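Local coordinates for ankyrin repeat domain protein (Legionella pneumophila subsp. pneumophila, PDB 6MCA) that is a bacterial effector with ankyrin repeats and a cysteine protease-like region, which interacts with the host LARP7 component of the 7SK snRNP complex, at residues A[220-231]-A[247-258]. Residues are numbered along the deposited sequence; the frame is centred on the assembly and turned at random.
Sequences NIMDAFTDAAEL and RIAALLKAPMLI
Glu230 and Arg247 show how a salt bridge can close the polar margin of a packed helix. Arg247, bent at chi2 and chi3, presents its guanidinium side-on: NE reaches Glu230 OE2 at 2.8 Å on the syn lone pair, and NH2 meets Glu230 OE1 at 2.9 Å. Both bonds are nearly straight, and the carboxylate and guanidinium planes are 12° apart, nearly coplanar. With CG anti to the backbone N (chi1 -179°), Glu230 extends fully to this partner.

Leu251 splits its branches beside the pair. Its CD1 meets Leu231 CD2 tip to tip at 3.7 Å, while CD2 lies against the Asp227 carboxylate.

At the other end, strand 256-258 crosses the helix where alanines let it come close. Ile258, with CG1 anti to its carbonyl carbon (chi1 -64°), passes CG1 and CD1 alongside Ala224 CB and sets CD1 over the centre of the Phe225 ring, 3.7 Å from the centroid, a CH-pi contact. The Met256 thioether runs past Ala224 toward Ile221. One water joins Ala224 O to Ile258 N.

Helix 215-233 thus packs on helix 242-251 and on edge strand 256-263 of a five-stranded antiparallel sheet, a helix-on-sheet layer in a protein described as cysteine protease-like. Greasy contacts carry the interior, a water satisfies the Ile258 amide and Ala224 carbonyl, and the two-pronged grip probably fixes the guanidinium's rotation and favours a charged Glu230.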
loop_
_atom_site.group_PDB
_atom_site.type_symbol
_atom_site.label_atom_id
_atom_site.label_comp_id
_atom_site.label_asym_id
_atom_site.label_seq_id
_atom_site.Cartn_x
_atom_site.Cartn_y
_atom_site.Cartn_z
ATOM N N ASN A 220 9.757 -3.724 -16.867
ATOM C CA ASN A 220 9.754 -5.111 -16.416
ATOM C C ASN A 220 9.411 -5.194 -14.936
ATOM O O ASN A 220 8.559 -5.995 -14.528
ATOM C CB ASN A 220 11.110 -5.757 -16.697
ATOM C CG ASN A 220 11.398 -5.881 -18.179
ATOM O OD1 ASN A 220 10.485 -6.045 -18.987
ATOM N ND2 ASN A 220 12.672 -5.803 -18.543
ATOM N N ILE A 221 10.037 -4.336 -14.124
ATOM C CA ILE A 221 9.744 -4.314 -12.692
ATOM C C ILE A 221 8.251 -4.127 -12.472
ATOM O O ILE A 221 7.614 -4.881 -11.723
ATOM C CB ILE A 221 10.565 -3.216 -11.993
ATOM C CG1 ILE A 221 12.061 -3.517 -12.106
ATOM C CG2 ILE A 221 10.156 -3.088 -10.535
ATOM C CD1 ILE A 221 12.950 -2.440 -11.520
ATOM N N MET A 222 7.662 -3.148 -13.167
ATOM C CA MET A 222 6.227 -2.921 -13.046
ATOM C C MET A 222 5.455 -4.193 -13.363
ATOM O O MET A 222 4.575 -4.605 -12.596
ATOM C CB MET A 222 5.799 -1.772 -13.960
ATOM C CG MET A 222 6.333 -0.417 -13.518
ATOM S SD MET A 222 6.065 0.897 -14.724
ATOM C CE MET A 222 4.275 0.914 -14.810
ATOM N N ASP A 223 5.816 -4.861 -14.465
ATOM C CA ASP A 223 5.201 -6.142 -14.796
ATOM C C ASP A 223 5.235 -7.077 -13.596
ATOM O O ASP A 223 4.196 -7.590 -13.161
ATOM C CB ASP A 223 5.917 -6.777 -15.989
ATOM C CG ASP A 223 5.525 -6.147 -17.309
ATOM O OD1 ASP A 223 6.086 -6.553 -18.349
ATOM O OD2 ASP A 223 4.655 -5.252 -17.310
ATOM N N ALA A 224 6.427 -7.263 -13.020
ATOM C CA ALA A 224 6.558 -8.147 -11.870
ATOM C C ALA A 224 5.622 -7.716 -10.751
ATOM O O ALA A 224 4.880 -8.538 -10.195
ATOM C CB ALA A 224 8.010 -8.172 -11.394
ATOM N N PHE A 225 5.599 -6.413 -10.450
ATOM C CA PHE A 225 4.711 -5.925 -9.401
ATOM C C PHE A 225 3.271 -6.313 -9.694
ATOM O O PHE A 225 2.560 -6.804 -8.806
ATOM C CB PHE A 225 4.850 -4.411 -9.250
ATOM C CG PHE A 225 5.861 -3.997 -8.219
ATOM C CD1 PHE A 225 5.603 -4.167 -6.868
ATOM C CD2 PHE A 225 7.071 -3.442 -8.599
ATOM C CE1 PHE A 225 6.532 -3.788 -5.916
ATOM C CE2 PHE A 225 8.003 -3.062 -7.653
ATOM C CZ PHE A 225 7.733 -3.234 -6.309
ATOM N N THR A 226 2.844 -6.151 -10.950
ATOM C CA THR A 226 1.513 -6.586 -11.354
ATOM C C THR A 226 1.273 -8.025 -10.923
ATOM O O THR A 226 0.333 -8.319 -10.173
ATOM C CB THR A 226 1.348 -6.446 -12.869
ATOM O OG1 THR A 226 1.509 -5.075 -13.245
ATOM C CG2 THR A 226 -0.027 -6.931 -13.303
ATOM N N ASP A 227 2.160 -8.928 -11.353
ATOM C CA ASP A 227 2.007 -10.331 -10.990
ATOM C C ASP A 227 1.959 -10.493 -9.479
ATOM O O ASP A 227 1.106 -11.220 -8.953
ATOM C CB ASP A 227 3.143 -11.155 -11.594
ATOM C CG ASP A 227 3.098 -11.181 -13.111
ATOM O OD1 ASP A 227 2.009 -10.950 -13.678
ATOM O OD2 ASP A 227 4.150 -11.432 -13.737
ATOM N N ALA A 228 2.829 -9.772 -8.764
ATOM C CA ALA A 228 2.828 -9.847 -7.307
ATOM C C ALA A 228 1.437 -9.564 -6.763
ATOM O O ALA A 228 0.900 -10.341 -5.961
ATOM C CB ALA A 228 3.853 -8.869 -6.729
ATOM N N ALA A 229 0.814 -8.482 -7.243
ATOM C CA ALA A 229 -0.534 -8.141 -6.804
ATOM C C ALA A 229 -1.465 -9.334 -6.956
ATOM O O ALA A 229 -2.140 -9.736 -6.000
ATOM C CB ALA A 229 -1.056 -6.939 -7.593
ATOM N N GLU A 230 -1.465 -9.950 -8.141
ATOM C CA GLU A 230 -2.298 -11.127 -8.355
ATOM C C GLU A 230 -1.986 -12.196 -7.317
ATOM O O GLU A 230 -2.882 -12.672 -6.607
ATOM C CB GLU A 230 -2.095 -11.666 -9.772
ATOM C CG GLU A 230 -2.945 -12.886 -10.096
ATOM C CD GLU A 230 -2.735 -13.386 -11.513
ATOM O OE1 GLU A 230 -1.984 -12.734 -12.270
ATOM O OE2 GLU A 230 -3.323 -14.428 -11.870
ATOM N N LEU A 231 -0.701 -12.536 -7.168
ATOM C CA LEU A 231 -0.322 -13.585 -6.229
ATOM C C LEU A 231 -0.718 -13.225 -4.806
ATOM O O LEU A 231 -0.975 -14.118 -3.990
ATOM C CB LEU A 231 1.180 -13.851 -6.312
ATOM C CG LEU A 231 1.661 -14.619 -7.543
ATOM C CD1 LEU A 231 3.177 -14.570 -7.645
ATOM C CD2 LEU A 231 1.167 -16.057 -7.507
ATOM N N ARG A 247 -2.454 -20.654 -12.847
ATOM C CA ARG A 247 -1.912 -19.301 -12.891
ATOM C C ARG A 247 -0.526 -19.242 -12.260
ATOM O O ARG A 247 0.371 -18.569 -12.781
ATOM C CB ARG A 247 -2.866 -18.332 -12.194
ATOM C CG ARG A 247 -3.912 -17.747 -13.125
ATOM C CD ARG A 247 -3.274 -17.145 -14.368
ATOM N NE ARG A 247 -2.573 -15.896 -14.086
ATOM C CZ ARG A 247 -1.650 -15.360 -14.879
ATOM N NH1 ARG A 247 -1.300 -15.971 -16.003
ATOM N NH2 ARG A 247 -1.070 -14.216 -14.545
ATOM N N ILE A 248 -0.334 -19.938 -11.138
ATOM C CA ILE A 248 0.980 -19.965 -10.502
ATOM C C ILE A 248 2.005 -20.624 -11.419
ATOM O O ILE A 248 3.158 -20.186 -11.500
ATOM C CB ILE A 248 0.897 -20.667 -9.134
ATOM C CG1 ILE A 248 -0.016 -19.886 -8.188
ATOM C CG2 ILE A 248 2.277 -20.795 -8.512
ATOM C CD1 ILE A 248 -0.191 -20.539 -6.837
ATOM N N ALA A 249 1.599 -21.677 -12.134
ATOM C CA ALA A 249 2.500 -22.314 -13.091
ATOM C C ALA A 249 2.861 -21.364 -14.221
ATOM O O ALA A 249 4.009 -21.344 -14.684
ATOM C CB ALA A 249 1.864 -23.591 -13.640
ATOM N N ALA A 250 1.892 -20.571 -14.682
ATOM C CA ALA A 250 2.180 -19.580 -15.712
ATOM C C ALA A 250 3.171 -18.535 -15.211
ATOM O O ALA A 250 4.124 -18.182 -15.917
ATOM C CB ALA A 250 0.885 -18.916 -16.179
ATOM N N LEU A 251 2.968 -18.037 -13.988
ATOM C CA LEU A 251 3.838 -16.989 -13.454
ATOM C C LEU A 251 5.227 -17.504 -13.097
ATOM O O LEU A 251 6.190 -16.725 -13.090
ATOM C CB LEU A 251 3.201 -16.337 -12.231
ATOM C CG LEU A 251 1.787 -15.810 -12.468
ATOM C CD1 LEU A 251 0.978 -15.745 -11.180
ATOM C CD2 LEU A 251 1.885 -14.448 -13.130
ATOM N N LEU A 252 5.361 -18.799 -12.793
ATOM C CA LEU A 252 6.685 -19.365 -12.574
ATOM C C LEU A 252 7.546 -19.333 -13.828
ATOM O O LEU A 252 8.764 -19.512 -13.725
ATOM C CB LEU A 252 6.572 -20.799 -12.064
ATOM C CG LEU A 252 6.490 -20.969 -10.549
ATOM C CD1 LEU A 252 6.430 -22.442 -10.189
ATOM C CD2 LEU A 252 7.676 -20.295 -9.882
ATOM N N LYS A 253 6.949 -19.120 -15.001
ATOM C CA LYS A 253 7.692 -18.986 -16.244
ATOM C C LYS A 253 8.001 -17.536 -16.595
ATOM O O LYS A 253 8.705 -17.291 -17.582
ATOM C CB LYS A 253 6.916 -19.637 -17.394
ATOM C CG LYS A 253 6.784 -21.145 -17.273
ATOM C CD LYS A 253 5.811 -21.700 -18.299
ATOM C CE LYS A 253 5.789 -23.220 -18.268
ATOM N NZ LYS A 253 4.762 -23.783 -19.187
ATOM N N ALA A 254 7.490 -16.580 -15.825
ATOM C CA ALA A 254 7.782 -15.180 -16.074
ATOM C C ALA A 254 9.261 -14.895 -15.814
ATOM O O ALA A 254 9.892 -15.554 -14.982
ATOM C CB ALA A 254 6.914 -14.289 -15.190
ATOM N N PRO A 255 9.842 -13.919 -16.518
ATOM C CA PRO A 255 11.271 -13.637 -16.304
ATOM C C PRO A 255 11.575 -13.105 -14.915
ATOM O O PRO A 255 12.604 -13.469 -14.331
ATOM C CB PRO A 255 11.591 -12.608 -17.397
ATOM C CG PRO A 255 10.282 -11.956 -17.692
ATOM C CD PRO A 255 9.254 -13.044 -17.548
ATOM N N MET A 256 10.712 -12.256 -14.364
ATOM C CA MET A 256 10.921 -11.681 -13.044
ATOM C C MET A 256 9.733 -11.996 -12.143
ATOM O O MET A 256 8.590 -12.089 -12.597
ATOM C CB MET A 256 11.136 -10.163 -13.122
ATOM C CG MET A 256 11.507 -9.520 -11.793
ATOM S SD MET A 256 11.760 -7.741 -11.911
ATOM C CE MET A 256 13.191 -7.687 -12.983
ATOM N N LEU A 257 10.026 -12.152 -10.856
ATOM C CA LEU A 257 9.053 -12.572 -9.860
ATOM C C LEU A 257 9.325 -11.803 -8.575
ATOM O O LEU A 257 10.466 -11.766 -8.109
ATOM C CB LEU A 257 9.154 -14.080 -9.611
ATOM C CG LEU A 257 7.877 -14.866 -9.322
ATOM C CD1 LEU A 257 8.130 -16.359 -9.503
ATOM C CD2 LEU A 257 7.351 -14.558 -7.936
ATOM N N ILE A 258 8.291 -11.187 -8.010
ATOM C CA ILE A 258 8.406 -10.450 -6.756
ATOM C C ILE A 258 7.574 -11.173 -5.708
ATOM O O ILE A 258 6.356 -11.327 -5.868
ATOM C CB ILE A 258 7.965 -8.986 -6.909
ATOM C CG1 ILE A 258 8.889 -8.256 -7.885
ATOM C CG2 ILE A 258 7.969 -8.279 -5.559
ATOM C CD1 ILE A 258 8.529 -6.802 -8.091
HETATM O O HOH W 1 5.775 -11.197 -9.432
HETATM O O HOH W 2 6.190 -12.409 -11.992
#